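Local coordinates for caprin-2 (Danio rerio, PDB 4OUS), which probably takes part in canonical Wnt signalling through its C1q domain, which assembles as a trimer, at residues I64-N75 and D106-I117. The protein carries 1 engineered substitution. Sequence-based numbering, arbitrary orientation.
Sequences ISVPLYINLMRN and DQVWLRLHRGAI
Two neighbouring antiparallel strands of the C1q jelly-roll, 68-74 and 107-114, show how one strand pair can serve two environments. On one face Met-73 lies over the indole of Trp-109, its CB 3.5 Å from the centroid of the five-membered ring in a CH-pi contact. With chi1 at 52°, the Trp-109 ring lies against Met-73 while NE1 hydrogen-bonds to a lone pair of Asn-75 O at 2.9 Å. Farther along, Arg-111 grips Asn-71 OD1 with NE and NH2, both coming from the same face of the amide, while Ser-81 holds Asn-71 ND2; with both ends bonded, amide rotation is probably fixed. A classic beta bulge then sets His-113 and Arg-114 opposite Tyr-69, and the His-113 and Tyr-69 rings pair offset edge-to-face, planes 85° apart. Asp-22 OD1 is hydrogen-bonded to His-113 ND1, and Trp-122 of a neighbouring subunit meets His-113 edge-to-face and packs on Arg-111 and Asn-71. The other face is largely aliphatic: Leu-72 CD1 sits 3.6 Å from both Val-108 CG1 and Leu-110 CD2, Phe-55 touches Val-108, and Phe-57 touches Ile-70 and Leu-110. Such two-sided strands suit the jelly-roll beta-sandwich of the C1q/TNF fold, three of which form the trimer.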
ATOM      1  N   ILE A  64       7.644 -21.137   3.771  1.00 11.14           N
ATOM      2  CA  ILE A  64       7.132 -22.471   4.039  1.00 11.93           C
ATOM      3  C   ILE A  64       5.923 -22.714   3.151  1.00 11.73           C
ATOM      4  O   ILE A  64       5.327 -21.768   2.629  1.00 12.64           O
ATOM      5  CB  ILE A  64       6.728 -22.658   5.517  1.00 13.57           C
ATOM      6  CG1 ILE A  64       5.610 -21.685   5.900  1.00 13.59           C
ATOM      7  CG2 ILE A  64       7.938 -22.497   6.435  1.00 14.75           C
ATOM      8  CD1 ILE A  64       5.092 -21.868   7.314  1.00 18.35           C
ATOM      9  N   SER A  65       5.561 -23.983   2.992  1.00 13.33           N
ATOM     10  CA  SER A  65       4.449 -24.380   2.133  1.00 14.34           C
ATOM     11  C   SER A  65       3.114 -24.316   2.870  1.00 15.36           C
ATOM     12  O   SER A  65       2.349 -25.280   2.884  1.00 16.93           O
ATOM     13  CB  SER A  65       4.678 -25.792   1.594  1.00 21.38           C
ATOM     14  OG  SER A  65       5.896 -25.865   0.873  1.00 24.89           O
ATOM     15  N   VAL A  66       2.872 -23.184   3.517  1.00 11.35           N
ATOM     16  CA  VAL A  66       1.583 -22.839   4.098  1.00  9.32           C
ATOM     17  C   VAL A  66       1.276 -21.428   3.621  1.00  8.37           C
ATOM     18  O   VAL A  66       2.118 -20.539   3.757  1.00  9.01           O
ATOM     19  CB  VAL A  66       1.599 -22.880   5.643  1.00 11.06           C
ATOM     20  CG1 VAL A  66       0.223 -22.535   6.202  1.00 11.43           C
ATOM     21  CG2 VAL A  66       2.070 -24.236   6.151  1.00 13.75           C
ATOM     22  N   PRO A  67       0.091 -21.210   3.043  1.00  8.35           N
ATOM     23  CA  PRO A  67      -0.241 -19.866   2.572  1.00  8.21           C
ATOM     24  C   PRO A  67      -0.457 -18.906   3.728  1.00  7.07           C
ATOM     25  O   PRO A  67      -0.810 -19.320   4.837  1.00  8.81           O
ATOM     26  CB  PRO A  67      -1.541 -20.081   1.800  1.00  8.86           C
ATOM     27  CG  PRO A  67      -2.158 -21.273   2.471  1.00 11.42           C
ATOM     28  CD  PRO A  67      -0.990 -22.168   2.763  1.00  9.28           C
ATOM     29  N   LEU A  68      -0.256 -17.625   3.450  1.00  6.85           N
ATOM     30  CA  LEU A  68      -0.479 -16.571   4.423  1.00  6.90           C
ATOM     31  C   LEU A  68      -1.817 -15.888   4.170  1.00  5.87           C
ATOM     32  O   LEU A  68      -2.064 -15.388   3.070  1.00  7.12           O
ATOM     33  CB  LEU A  68       0.656 -15.550   4.372  1.00  6.83           C
ATOM     34  CG  LEU A  68       0.564 -14.418   5.392  1.00  6.54           C
ATOM     35  CD1 LEU A  68       0.747 -14.955   6.799  1.00  9.97           C
ATOM     36  CD2 LEU A  68       1.573 -13.314   5.109  1.00  7.62           C
ATOM     37  N   TYR A  69      -2.677 -15.881   5.183  1.00  6.05           N
ATOM     38  CA  TYR A  69      -3.953 -15.171   5.164  1.00  6.35           C
ATOM     39  C   TYR A  69      -3.979 -14.196   6.329  1.00  5.81           C
ATOM     40  O   TYR A  69      -3.834 -14.620   7.483  1.00  6.56           O
ATOM     41  CB  TYR A  69      -5.129 -16.130   5.317  1.00  6.80           C
ATOM     42  CG  TYR A  69      -5.471 -17.025   4.155  1.00  7.36           C
ATOM     43  CD1 TYR A  69      -6.551 -16.721   3.329  1.00  9.06           C
ATOM     44  CD2 TYR A  69      -4.764 -18.200   3.906  1.00  7.66           C
ATOM     45  CE1 TYR A  69      -6.906 -17.544   2.283  1.00 10.99           C
ATOM     46  CE2 TYR A  69      -5.119 -19.035   2.860  1.00  9.13           C
ATOM     47  CZ  TYR A  69      -6.189 -18.700   2.053  1.00  9.66           C
ATOM     48  OH  TYR A  69      -6.549 -19.517   1.002  1.00 13.31           O
ATOM     49  N   ILE A  70      -4.185 -12.917   6.032  1.00  5.95           N
ATOM     50  CA  ILE A  70      -4.274 -11.862   7.033  1.00  5.59           C
ATOM     51  C   ILE A  70      -5.638 -11.198   6.945  1.00  5.91           C
ATOM     52  O   ILE A  70      -6.111 -10.910   5.840  1.00  6.53           O
ATOM     53  CB  ILE A  70      -3.193 -10.776   6.810  1.00  6.31           C
ATOM     54  CG1 ILE A  70      -1.783 -11.368   6.786  1.00  7.90           C
ATOM     55  CG2 ILE A  70      -3.305  -9.670   7.844  1.00  7.63           C
ATOM     56  CD1 ILE A  70      -1.331 -11.930   8.108  1.00  9.56           C
ATOM     57  N   ASN A  71      -6.262 -10.930   8.092  1.00  5.80           N
ATOM     58  CA  ASN A  71      -7.472 -10.111   8.133  1.00  6.10           C
ATOM     59  C   ASN A  71      -7.220  -8.826   8.906  1.00  5.38           C
ATOM     60  O   ASN A  71      -6.673  -8.866  10.015  1.00  6.54           O
ATOM     61  CB  ASN A  71      -8.645 -10.832   8.810  1.00  6.79           C
ATOM     62  CG  ASN A  71      -8.856 -12.240   8.308  1.00  6.73           C
ATOM     63  OD1 ASN A  71      -8.663 -13.207   9.056  1.00  8.26           O
ATOM     64  ND2 ASN A  71      -9.281 -12.372   7.056  1.00  7.25           N
ATOM     65  N   LEU A  72      -7.665  -7.698   8.357  1.00  5.51           N
ATOM     66  CA  LEU A  72      -7.786  -6.469   9.130  1.00  5.77           C
ATOM     67  C   LEU A  72      -9.141  -6.503   9.828  1.00  5.31           C
ATOM     68  O   LEU A  72     -10.182  -6.558   9.168  1.00  6.68           O
ATOM     69  CB  LEU A  72      -7.673  -5.234   8.241  1.00  6.38           C
ATOM     70  CG  LEU A  72      -7.828  -3.888   8.956  1.00  7.47           C
ATOM     71  CD1 LEU A  72      -6.614  -3.544   9.796  1.00  9.92           C
ATOM     72  CD2 LEU A  72      -8.152  -2.763   7.964  1.00  9.24           C
ATOM     73  N   MET A  73      -9.105  -6.518  11.153  1.00  5.92           N
ATOM     74  CA  MET A  73     -10.279  -6.649  12.000  1.00  6.17           C
ATOM     75  C   MET A  73     -10.680  -5.315  12.587  1.00  6.22           C
ATOM     76  O   MET A  73      -9.820  -4.522  12.976  1.00  6.58           O
ATOM     77  CB  MET A  73      -9.998  -7.616  13.151  1.00  6.77           C
ATOM     78  CG  MET A  73      -9.405  -8.952  12.740  1.00  7.12           C
ATOM     79  SD  MET A  73     -10.542  -9.980  11.775  1.00  7.56           S
ATOM     80  CE  MET A  73     -11.825 -10.283  12.984  1.00  9.66           C
ATOM     81  N   ARG A  74     -11.983  -5.078  12.682  1.00  6.57           N
ATOM     82  CA  ARG A  74     -12.497  -4.007  13.522  1.00  6.56           C
ATOM     83  C   ARG A  74     -13.421  -4.681  14.525  1.00  7.39           C
ATOM     84  O   ARG A  74     -14.440  -5.273  14.150  1.00  7.58           O
ATOM     85  CB  ARG A  74     -13.223  -2.934  12.708  1.00  7.67           C
ATOM     86  CG  ARG A  74     -13.651  -1.722  13.523  1.00  9.50           C
ATOM     87  CD  ARG A  74     -15.049  -1.871  14.113  1.00  9.97           C
ATOM     88  NE  ARG A  74     -16.103  -1.689  13.120  1.00 10.38           N
ATOM     89  CZ  ARG A  74     -16.887  -2.653  12.652  1.00  9.57           C
ATOM     90  NH1 ARG A  74     -17.827  -2.347  11.767  1.00 12.03           N
ATOM     91  NH2 ARG A  74     -16.743  -3.910  13.052  1.00 10.78           N
ATOM     92  N   ASN A  75     -13.040  -4.605  15.796  1.00  8.20           N
ATOM     93  CA  ASN A  75     -13.656  -5.401  16.855  1.00  9.23           C
ATOM     94  C   ASN A  75     -13.606  -6.878  16.433  1.00  9.17           C
ATOM     95  O   ASN A  75     -12.504  -7.411  16.294  1.00 11.84           O
ATOM     96  CB  ASN A  75     -15.057  -4.873  17.184  1.00  9.38           C
ATOM     97  CG  ASN A  75     -15.002  -3.445  17.714  1.00  9.37           C
ATOM     98  OD1 ASN A  75     -13.985  -3.028  18.276  1.00 11.56           O
ATOM     99  ND2 ASN A  75     -16.078  -2.692  17.531  1.00 13.12           N
ATOM    100  N   ASP A 106     -13.621   1.543  19.612  1.00  9.50           N
ATOM    101  CA  ASP A 106     -13.407   0.491  18.622  1.00  8.65           C
ATOM    102  C   ASP A 106     -11.941   0.084  18.584  1.00  8.88           C
ATOM    103  O   ASP A 106     -11.047   0.912  18.793  1.00 10.72           O
ATOM    104  CB  ASP A 106     -13.820   0.942  17.220  1.00  9.87           C
ATOM    105  CG  ASP A 106     -15.316   0.937  17.006  1.00 10.15           C
ATOM    106  OD1 ASP A 106     -16.055   0.391  17.853  1.00 12.30           O
ATOM    107  OD2 ASP A 106     -15.746   1.474  15.962  1.00 11.55           O
ATOM    108  N   GLN A 107     -11.694  -1.186  18.296  1.00  8.24           N
ATOM    109  CA  GLN A 107     -10.326  -1.663  18.171  1.00  9.26           C
ATOM    110  C   GLN A 107     -10.056  -2.232  16.790  1.00  7.94           C
ATOM    111  O   GLN A 107     -10.885  -2.949  16.226  1.00  9.73           O
ATOM    112  CB  GLN A 107     -10.036  -2.691  19.256  1.00 12.06           C
ATOM    113  CG  GLN A 107     -10.008  -2.053  20.640  1.00 14.76           C
ATOM    114  CD  GLN A 107      -9.614  -3.019  21.729  1.00 19.97           C
ATOM    115  OE1 GLN A 107     -10.051  -4.167  21.738  1.00 20.30           O
ATOM    116  NE2 GLN A 107      -8.784  -2.559  22.657  1.00 25.98           N
ATOM    117  N   VAL A 108      -8.901  -1.884  16.237  1.00  7.28           N
ATOM    118  CA  VAL A 108      -8.514  -2.341  14.916  1.00  6.54           C
ATOM    119  C   VAL A 108      -7.196  -3.096  15.067  1.00  6.34           C
ATOM    120  O   VAL A 108      -6.291  -2.643  15.776  1.00  6.94           O
ATOM    121  CB  VAL A 108      -8.390  -1.163  13.928  1.00  7.19           C
ATOM    122  CG1 VAL A 108      -7.893  -1.640  12.574  1.00  7.03           C
ATOM    123  CG2 VAL A 108      -9.734  -0.452  13.784  1.00  8.64           C
ATOM    124  N   TRP A 109      -7.104  -4.260  14.434  1.00  6.15           N
ATOM    125  CA  TRP A 109      -5.985  -5.162  14.657  1.00  5.96           C
ATOM    126  C   TRP A 109      -5.862  -6.115  13.480  1.00  5.36           C
ATOM    127  O   TRP A 109      -6.790  -6.234  12.675  1.00  6.75           O
ATOM    128  CB  TRP A 109      -6.161  -5.933  15.974  1.00  7.18           C
ATOM    129  CG  TRP A 109      -7.489  -6.641  16.147  1.00  7.65           C
ATOM    130  CD1 TRP A 109      -8.700  -6.060  16.420  1.00  7.77           C
ATOM    131  CD2 TRP A 109      -7.723  -8.054  16.089  1.00  6.95           C
ATOM    132  NE1 TRP A 109      -9.668  -7.025  16.529  1.00  7.81           N
ATOM    133  CE2 TRP A 109      -9.096  -8.256  16.330  1.00  7.36           C
ATOM    134  CE3 TRP A 109      -6.905  -9.165  15.857  1.00  7.48           C
ATOM    135  CZ2 TRP A 109      -9.673  -9.527  16.341  1.00  8.03           C
ATOM    136  CZ3 TRP A 109      -7.476 -10.426  15.876  1.00  8.50           C
ATOM    137  CH2 TRP A 109      -8.848 -10.597  16.114  1.00  8.50           C
ATOM    138  N   LEU A 110      -4.709  -6.764  13.362  1.00  5.95           N
ATOM    139  CA  LEU A 110      -4.496  -7.757  12.322  1.00  5.96           C
ATOM    140  C   LEU A 110      -4.557  -9.158  12.900  1.00  5.39           C
ATOM    141  O   LEU A 110      -3.969  -9.448  13.949  1.00  6.56           O
ATOM    142  CB  LEU A 110      -3.154  -7.559  11.627  1.00  6.14           C
ATOM    143  CG  LEU A 110      -2.943  -6.231  10.904  1.00  6.59           C
ATOM    144  CD1 LEU A 110      -1.562  -6.203  10.273  1.00  7.70           C
ATOM    145  CD2 LEU A 110      -4.001  -5.981   9.857  1.00  9.48           C
ATOM    146  N   ARG A 111      -5.272 -10.024  12.194  1.00  5.96           N
ATOM    147  CA  ARG A 111      -5.397 -11.425  12.541  1.00  6.51           C
ATOM    148  C   ARG A 111      -4.603 -12.283  11.564  1.00  5.96           C
ATOM    149  O   ARG A 111      -4.747 -12.150  10.342  1.00  6.34           O
ATOM    150  CB  ARG A 111      -6.866 -11.854  12.529  1.00  6.42           C
ATOM    151  CG  ARG A 111      -7.080 -13.280  12.996  1.00  7.96           C
ATOM    152  CD  ARG A 111      -8.546 -13.605  13.145  1.00  8.55           C
ATOM    153  NE  ARG A 111      -9.203 -13.733  11.853  1.00  8.08           N
ATOM    154  CZ  ARG A 111     -10.455 -14.156  11.710  1.00  9.75           C
ATOM    155  NH1 ARG A 111     -11.172 -14.476  12.780  1.00 12.26           N
ATOM    156  NH2 ARG A 111     -10.988 -14.263  10.501  1.00 12.18           N
ATOM    157  N   LEU A 112      -3.782 -13.173  12.116  1.00  5.98           N
ATOM    158  CA  LEU A 112      -3.121 -14.208  11.350  1.00  6.35           C
ATOM    159  C   LEU A 112      -4.094 -15.364  11.225  1.00  5.90           C
ATOM    160  O   LEU A 112      -4.272 -16.135  12.165  1.00  7.32           O
ATOM    161  CB  LEU A 112      -1.823 -14.643  12.031  1.00  6.10           C
ATOM    162  CG  LEU A 112      -1.032 -15.734  11.321  1.00  6.62           C
ATOM    163  CD1 LEU A 112      -0.659 -15.317   9.913  1.00  7.33           C
ATOM    164  CD2 LEU A 112       0.209 -16.091  12.123  1.00  7.58           C
ATOM    165  N   HIS A 113      -4.791 -15.440  10.103  1.00  6.27           N
ATOM    166  CA  HIS A 113      -5.763 -16.503   9.912  1.00  6.49           C
ATOM    167  C   HIS A 113      -5.044 -17.841   9.725  1.00  5.92           C
ATOM    168  O   HIS A 113      -5.298 -18.791  10.465  1.00  7.83           O
ATOM    169  CB  HIS A 113      -6.668 -16.185   8.726  1.00  7.01           C
ATOM    170  CG  HIS A 113      -7.528 -17.332   8.312  1.00  8.23           C
ATOM    171  ND1 HIS A 113      -8.453 -17.911   9.154  1.00 10.64           N
ATOM    172  CD2 HIS A 113      -7.578 -18.033   7.156  1.00  9.12           C
ATOM    173  CE1 HIS A 113      -9.044 -18.914   8.526  1.00 11.43           C
ATOM    174  NE2 HIS A 113      -8.536 -19.005   7.311  1.00 12.62           N
ATOM    175  N   ARG A 114      -4.137 -17.889   8.751  1.00  6.72           N
ATOM    176  CA  ARG A 114      -3.285 -19.044   8.485  1.00  6.70           C
ATOM    177  C   ARG A 114      -1.919 -18.551   8.052  1.00  6.46           C
ATOM    178  O   ARG A 114      -1.789 -17.435   7.545  1.00  7.20           O
ATOM    179  CB  ARG A 114      -3.878 -19.946   7.395  1.00  8.33           C
ATOM    180  CG  ARG A 114      -5.172 -20.657   7.781  1.00  9.75           C
ATOM    181  CD  ARG A 114      -5.616 -21.662   6.710  1.00 10.02           C
ATOM    182  NE  ARG A 114      -4.574 -22.666   6.498  1.00 10.30           N
ATOM    183  CZ  ARG A 114      -4.217 -23.171   5.318  1.00  9.90           C
ATOM    184  NH1 ARG A 114      -4.839 -22.801   4.205  1.00 12.54           N
ATOM    185  NH2 ARG A 114      -3.220 -24.039   5.257  1.00 11.08           N
ATOM    186  N   GLY A 115      -0.911 -19.399   8.226  1.00  7.50           N
ATOM    187  CA  GLY A 115       0.431 -19.088   7.785  1.00  8.09           C
ATOM    188  C   GLY A 115       1.314 -18.632   8.923  1.00  7.03           C
ATOM    189  O   GLY A 115       0.968 -18.771  10.101  1.00  8.82           O
ATOM    190  N   ALA A 116       2.474 -18.101   8.564  1.00  7.39           N
ATOM    191  CA  ALA A 116       3.466 -17.669   9.535  1.00  7.98           C
ATOM    192  C   ALA A 116       4.179 -16.442   8.988  1.00  6.74           C
ATOM    193  O   ALA A 116       4.352 -16.306   7.773  1.00  8.09           O
ATOM    194  CB  ALA A 116       4.458 -18.784   9.838  1.00  9.53           C
ATOM    195  N   ILE A 117       4.586 -15.558   9.893  1.00  7.07           N
ATOM    196  CA  ILE A 117       5.099 -14.237   9.551  1.00  6.82           C
ATOM    197  C   ILE A 117       6.596 -14.102   9.796  1.00  6.58           C
ATOM    198  O   ILE A 117       7.097 -14.517  10.842  1.00  7.63           O
ATOM    199  CB  ILE A 117       4.361 -13.154  10.371  1.00  7.14           C
ATOM    200  CG1 ILE A 117       2.860 -13.214  10.070  1.00  7.48           C
ATOM    201  CG2 ILE A 117       4.945 -11.764  10.119  1.00  7.98           C
ATOM    202  CD1 ILE A 117       2.015 -12.278  10.907  1.00  8.43           C
TER
HETATM  203  O   HOH W   1       3.201 -18.880   5.765  1.00 11.38           O
HETATM  204  O   HOH W   2     -16.602   1.153  13.505  1.00 31.47           O